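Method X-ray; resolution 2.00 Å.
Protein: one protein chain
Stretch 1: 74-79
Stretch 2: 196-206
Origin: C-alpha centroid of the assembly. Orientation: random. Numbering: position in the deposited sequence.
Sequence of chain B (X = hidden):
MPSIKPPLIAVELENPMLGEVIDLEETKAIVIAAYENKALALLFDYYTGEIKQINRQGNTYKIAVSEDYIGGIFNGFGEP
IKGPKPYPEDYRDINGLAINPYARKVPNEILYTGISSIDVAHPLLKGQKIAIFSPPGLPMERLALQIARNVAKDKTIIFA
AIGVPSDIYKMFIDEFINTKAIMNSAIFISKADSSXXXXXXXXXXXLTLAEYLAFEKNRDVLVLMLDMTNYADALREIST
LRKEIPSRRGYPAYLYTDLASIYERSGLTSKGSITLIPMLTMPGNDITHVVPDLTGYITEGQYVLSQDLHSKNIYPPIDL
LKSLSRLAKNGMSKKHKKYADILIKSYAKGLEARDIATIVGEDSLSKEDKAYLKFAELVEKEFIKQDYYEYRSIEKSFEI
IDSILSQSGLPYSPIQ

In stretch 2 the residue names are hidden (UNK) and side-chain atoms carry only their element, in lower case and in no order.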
ATOM      1  N   PHE B  74      -2.326  37.988 -18.879  1.00 41.50           N
ATOM      2  CA  PHE B  74      -3.430  38.061 -17.925  1.00 38.57           C
ATOM      3  C   PHE B  74      -3.212  37.078 -16.781  1.00 46.48           C
ATOM      4  O   PHE B  74      -2.386  36.171 -16.894  1.00 36.16           O
ATOM      5  CB  PHE B  74      -4.752  37.751 -18.642  1.00 39.48           C
ATOM      6  CG  PHE B  74      -4.990  38.589 -19.873  1.00 51.84           C
ATOM      7  CD1 PHE B  74      -4.417  38.243 -21.091  1.00 41.82           C
ATOM      8  CD2 PHE B  74      -5.788  39.721 -19.813  1.00 49.02           C
ATOM      9  CE1 PHE B  74      -4.628  39.018 -22.220  1.00 41.64           C
ATOM     10  CE2 PHE B  74      -6.005  40.498 -20.940  1.00 46.64           C
ATOM     11  CZ  PHE B  74      -5.423  40.146 -22.142  1.00 45.69           C
ATOM     12  N   ASN B  75      -3.940  37.250 -15.679  1.00 36.69           N
ATOM     13  CA  ASN B  75      -3.898  36.251 -14.611  1.00 39.32           C
ATOM     14  C   ASN B  75      -4.876  35.108 -14.885  1.00 36.41           C
ATOM     15  O   ASN B  75      -5.467  35.040 -15.963  1.00 39.67           O
ATOM     16  CB  ASN B  75      -4.125  36.869 -13.221  1.00 38.12           C
ATOM     17  CG  ASN B  75      -5.520  37.462 -13.047  1.00 44.33           C
ATOM     18  OD1 ASN B  75      -6.410  37.266 -13.874  1.00 41.44           O
ATOM     19  ND2 ASN B  75      -5.712  38.188 -11.952  1.00 45.91           N
ATOM     20  N   GLY B  76      -5.055  34.222 -13.910  1.00 36.48           N
ATOM     21  CA  GLY B  76      -5.926  33.073 -14.089  1.00 36.94           C
ATOM     22  C   GLY B  76      -7.396  33.418 -14.243  1.00 48.65           C
ATOM     23  O   GLY B  76      -8.182  32.598 -14.719  1.00 38.34           O
ATOM     24  N   PHE B  77      -7.772  34.628 -13.837  1.00 42.17           N
ATOM     25  CA  PHE B  77      -9.161  35.064 -13.949  1.00 39.40           C
ATOM     26  C   PHE B  77      -9.410  35.809 -15.259  1.00 41.88           C
ATOM     27  O   PHE B  77     -10.540  36.204 -15.554  1.00 41.15           O
ATOM     28  CB  PHE B  77      -9.539  35.949 -12.759  1.00 46.30           C
ATOM     29  CG  PHE B  77      -9.432  35.258 -11.430  1.00 39.79           C
ATOM     30  CD1 PHE B  77     -10.326  34.258 -11.079  1.00 44.25           C
ATOM     31  CD2 PHE B  77      -8.446  35.619 -10.521  1.00 40.28           C
ATOM     32  CE1 PHE B  77     -10.235  33.622  -9.852  1.00 46.82           C
ATOM     33  CE2 PHE B  77      -8.350  34.987  -9.292  1.00 48.70           C
ATOM     34  CZ  PHE B  77      -9.246  33.988  -8.958  1.00 43.93           C
ATOM     35  N   GLY B  78      -8.354  36.000 -16.043  1.00 40.74           N
ATOM     36  CA  GLY B  78      -8.467  36.717 -17.301  1.00 39.87           C
ATOM     37  C   GLY B  78      -8.317  38.219 -17.134  1.00 44.01           C
ATOM     38  O   GLY B  78      -8.570  38.985 -18.068  1.00 40.96           O
ATOM     39  N   GLU B  79      -7.911  38.642 -15.941  1.00 43.08           N
ATOM     40  CA  GLU B  79      -7.693  40.057 -15.664  1.00 42.92           C
ATOM     41  C   GLU B  79      -6.306  40.464 -16.133  1.00 48.01           C
ATOM     42  O   GLU B  79      -5.333  39.746 -15.898  1.00 44.85           O
ATOM     43  CB  GLU B  79      -7.851  40.338 -14.168  1.00 49.21           C
ATOM     44  CG  GLU B  79      -9.253  40.073 -13.637  1.00 49.29           C
ATOM     45  CD  GLU B  79      -9.279  39.871 -12.134  1.00 77.64           C
ATOM     46  OE1 GLU B  79      -8.193  39.712 -11.534  1.00 63.51           O
ATOM     47  OE2 GLU B  79     -10.382  39.866 -11.551  1.00 79.88           O
ATOM     48  N   UNK B 196      -6.318  28.404  -4.982  1.00 35.87           N
ATOM     49  CA  UNK B 196      -6.598  27.259  -5.854  1.00 40.74           C
ATOM     50  C   UNK B 196      -7.693  27.553  -6.877  1.00 39.35           C
ATOM     51  O   UNK B 196      -7.689  26.936  -7.940  1.00 36.85           O
ATOM     52  c   UNK B 196      -7.472  26.892  -3.645  1.00 37.49           C
ATOM     53  c   UNK B 196      -6.583  28.097  -3.567  1.00 38.02           C
ATOM     54  c   UNK B 196      -7.051  26.164  -4.876  1.00 34.68           C
ATOM     55  N   UNK B 197      -8.606  28.471  -6.568  1.00 37.27           N
ATOM     56  CA  UNK B 197      -9.656  28.835  -7.517  1.00 31.78           C
ATOM     57  C   UNK B 197      -9.085  29.533  -8.761  1.00 31.58           C
ATOM     58  O   UNK B 197      -9.595  29.350  -9.866  1.00 38.19           O
ATOM     59  c   UNK B 197     -12.795  28.525  -7.853  1.00 38.70           C
ATOM     60  c   UNK B 197     -10.772  29.692  -6.852  1.00 41.93           C
ATOM     61  c   UNK B 197     -11.998  29.799  -7.761  1.00 42.80           C
ATOM     62  c   UNK B 197     -10.268  31.082  -6.503  1.00 37.42           C
ATOM     63  N   UNK B 198      -8.018  30.313  -8.592  1.00 34.39           N
ATOM     64  CA  UNK B 198      -7.387  30.962  -9.739  1.00 39.58           C
ATOM     65  C   UNK B 198      -6.670  29.934 -10.609  1.00 33.40           C
ATOM     66  O   UNK B 198      -6.648  30.046 -11.837  1.00 33.03           O
ATOM     67  c   UNK B 198      -4.792  33.872 -10.086  1.00 46.50           C
ATOM     68  o   UNK B 198      -4.759  34.258  -8.896  1.00 52.63           O
ATOM     69  o   UNK B 198      -4.071  34.366 -10.979  1.00 43.86           O
ATOM     70  c   UNK B 198      -5.745  32.761 -10.482  1.00 43.71           C
ATOM     71  c   UNK B 198      -6.400  32.051  -9.298  1.00 33.71           C
ATOM     72  N   UNK B 199      -6.086  28.930  -9.964  1.00 35.74           N
ATOM     73  CA  UNK B 199      -5.359  27.888 -10.679  1.00 37.72           C
ATOM     74  C   UNK B 199      -6.273  27.057 -11.578  1.00 34.55           C
ATOM     75  O   UNK B 199      -5.932  26.784 -12.726  1.00 35.22           O
ATOM     76  c   UNK B 199      -3.390  27.634  -9.040  1.00 37.07           C
ATOM     77  n   UNK B 199      -1.672  27.814  -6.328  1.00 51.84           N
ATOM     78  c   UNK B 199      -4.605  26.980  -9.699  1.00 40.69           C
ATOM     79  c   UNK B 199      -1.319  27.226  -7.648  1.00 46.66           C
ATOM     80  c   UNK B 199      -2.514  26.590  -8.349  1.00 37.92           C
ATOM     81  N   UNK B 200      -7.433  26.658 -11.066  1.00 31.72           N
ATOM     82  CA  UNK B 200      -8.328  25.815 -11.860  1.00 40.56           C
ATOM     83  C   UNK B 200      -9.116  26.609 -12.901  1.00 36.40           C
ATOM     84  O   UNK B 200      -9.636  26.036 -13.858  1.00 31.85           O
ATOM     85  c   UNK B 200      -9.292  24.965 -10.993  1.00 45.34           C
ATOM     86  c   UNK B 200      -8.510  24.080 -10.024  1.00 32.39           C
ATOM     87  c   UNK B 200     -11.569  25.119  -9.876  1.00 41.93           C
ATOM     88  c   UNK B 200     -10.295  25.852 -10.256  1.00 36.10           C
ATOM     89  N   UNK B 201      -9.201  27.924 -12.717  1.00 33.66           N
ATOM     90  CA  UNK B 201      -9.847  28.791 -13.701  1.00 39.16           C
ATOM     91  C   UNK B 201      -8.918  29.140 -14.864  1.00 32.40           C
ATOM     92  O   UNK B 201      -9.379  29.483 -15.950  1.00 34.13           O
ATOM     93  c   UNK B 201     -12.445  31.034 -11.973  1.00 48.59           C
ATOM     94  o   UNK B 201     -15.480  29.518 -10.646  1.00 42.16           O
ATOM     95  c   UNK B 201     -14.239  29.653 -11.227  1.00 47.65           C
ATOM     96  c   UNK B 201     -10.372  30.073 -13.040  1.00 35.20           C
ATOM     97  c   UNK B 201     -12.306  28.672 -12.223  1.00 41.54           C
ATOM     98  c   UNK B 201     -13.692  30.905 -11.390  1.00 35.85           C
ATOM     99  c   UNK B 201     -11.730  29.923 -12.393  1.00 42.39           C
ATOM    100  c   UNK B 201     -13.551  28.533 -11.639  1.00 38.97           C
ATOM    101  N   UNK B 202      -7.612  29.043 -14.631  1.00 33.45           N
ATOM    102  CA  UNK B 202      -6.620  29.381 -15.659  1.00 34.68           C
ATOM    103  C   UNK B 202      -6.838  28.653 -16.994  1.00 35.40           C
ATOM    104  O   UNK B 202      -6.929  29.304 -18.035  1.00 34.68           O
ATOM    105  o   UNK B 202      -4.951  29.968 -13.985  1.00 35.82           O
ATOM    106  c   UNK B 202      -4.170  29.568 -16.225  1.00 37.16           C
ATOM    107  c   UNK B 202      -5.168  29.174 -15.157  1.00 39.01           C
ATOM    108  N   UNK B 203      -6.935  27.308 -16.976  1.00 33.20           N
ATOM    109  CA  UNK B 203      -7.146  26.669 -18.278  1.00 35.46           C
ATOM    110  C   UNK B 203      -8.546  26.925 -18.825  1.00 35.37           C
ATOM    111  O   UNK B 203      -8.737  26.845 -20.033  1.00 32.52           O
ATOM    112  c   UNK B 203      -6.845  26.314 -15.887  1.00 29.76           C
ATOM    113  c   UNK B 203      -7.345  25.053 -16.531  1.00 29.27           C
ATOM    114  c   UNK B 203      -6.966  25.179 -17.968  1.00 33.97           C
ATOM    115  N   UNK B 204      -9.505  27.220 -17.951  1.00 33.03           N
ATOM    116  CA  UNK B 204     -10.882  27.454 -18.383  1.00 33.14           C
ATOM    117  C   UNK B 204     -11.058  28.780 -19.123  1.00 29.20           C
ATOM    118  O   UNK B 204     -11.758  28.839 -20.137  1.00 33.47           O
ATOM    119  c   UNK B 204     -12.981  25.892 -15.478  1.00 40.06           C
ATOM    120  c   UNK B 204     -12.104  25.933 -16.720  1.00 35.49           C
ATOM    121  n   UNK B 204     -13.357  22.435 -14.291  1.00 43.54           N
ATOM    122  n   UNK B 204     -11.656  23.932 -13.938  1.00 34.54           N
ATOM    123  c   UNK B 204     -11.843  27.362 -17.191  1.00 36.35           C
ATOM    124  c   UNK B 204     -12.829  23.637 -14.479  1.00 39.83           C
ATOM    125  n   UNK B 204     -13.476  24.542 -15.207  1.00 40.32           N
ATOM    126  N   UNK B 205     -10.429  29.842 -18.626  1.00 32.25           N
ATOM    127  CA  UNK B 205     -10.508  31.129 -19.313  1.00 34.89           C
ATOM    128  C   UNK B 205      -9.711  31.087 -20.617  1.00 35.88           C
ATOM    129  O   UNK B 205     -10.108  31.686 -21.614  1.00 34.35           O
ATOM    130  c   UNK B 205     -10.060  32.326 -18.417  1.00 43.56           C
ATOM    131  c   UNK B 205      -8.561  32.317 -18.191  1.00 51.87           C
ATOM    132  c   UNK B 205     -10.777  32.293 -17.080  1.00 38.14           C
ATOM    133  N   UNK B 206      -8.599  30.356 -20.609  1.00 34.51           N
ATOM    134  CA  UNK B 206      -7.762  30.217 -21.797  1.00 32.81           C
ATOM    135  C   UNK B 206      -8.486  29.458 -22.905  1.00 30.34           C
ATOM    136  O   UNK B 206      -8.393  29.816 -24.083  1.00 33.88           O
ATOM    137  c   UNK B 206      -6.462  29.516 -21.442  1.00 33.45           C
TER

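Position 196 carries three side-chain carbons that close a ring onto its own backbone N, and it touches nothing on stretch 1; it is Pro196. At 197 there are four carbons, forked at the first, with one arm two carbons long, and one of its carbons reaches the edge of the Phe77 ring. This is Ile197, whose CG2 lies 3.9 Å from CZ of Phe77.

Position 198 has three carbons in a chain, the third bearing two oxygens, one of which meets the backbone N of Gly76. The residue is Glu198: Gly76 N donates to Glu198 OE2 at 3.1 Å, with a nearly straight angle of 164°. With chi1 and chi2 both t, the chain is extended, and its CG sits over the face of the Phe77 ring, 4.1 Å from the centroid, in a CH-pi contact.

Position 199, four carbons in a row ending in nitrogen, points away and touches nothing on stretch 1; it is Lys199. Position 200 repeats the forked four-carbon pattern of 197, also directed away, and is Ile200.

At 201 one carbon leads to a six-carbon ring bearing an oxygen; its CB points toward stretch 1, and a ring carbon packs near the Phe77 ring. This is Tyr201, with CD2 4.0 Å from CD1 of Phe77. Position 202 has one carbon carrying an oxygen and a carbon, and the oxygen lies against CA of Gly76, so it is Thr202. Its OG1 donates to the backbone O of Glu198 at 2.7 Å and lies 3.3 Å from CA of Gly76.

Position 203 is again a three-carbon ring closed onto N: Pro203, which has no amide hydrogen to give to the preceding turn, where the helix kinks. Position 204 shows three carbons, a nitrogen, and a carbon with two more nitrogens. This is Arg204; its end leads away from stretch 1, and NH1 donates to O of Ile200 at 2.9 Å. Position 205 has three carbons, branched at the first, and points toward the turn, where a branch carbon lies against O of Gly76. It is Val205, with CG2 3.5 Å from O of Gly76. The single carbon at 206 marks Ala206, outside the contact.

The contact works by setting the type I turn from Asn75 to Gly78 against one side of the helix. Gly76 permits the close approach, its CA coming within 4.1 Å of CA of Thr202; an ideal CB there would be 2.5 Å from both Glu198 O and Thr202 OG1. The carboxylate anchors the turn through the Gly76 amide, while Phe77, though its CB points away, brings its ring back to pack against Ile197, Glu198 and Tyr201.

Stretch 2 196-206: PIEKIYTPRVA
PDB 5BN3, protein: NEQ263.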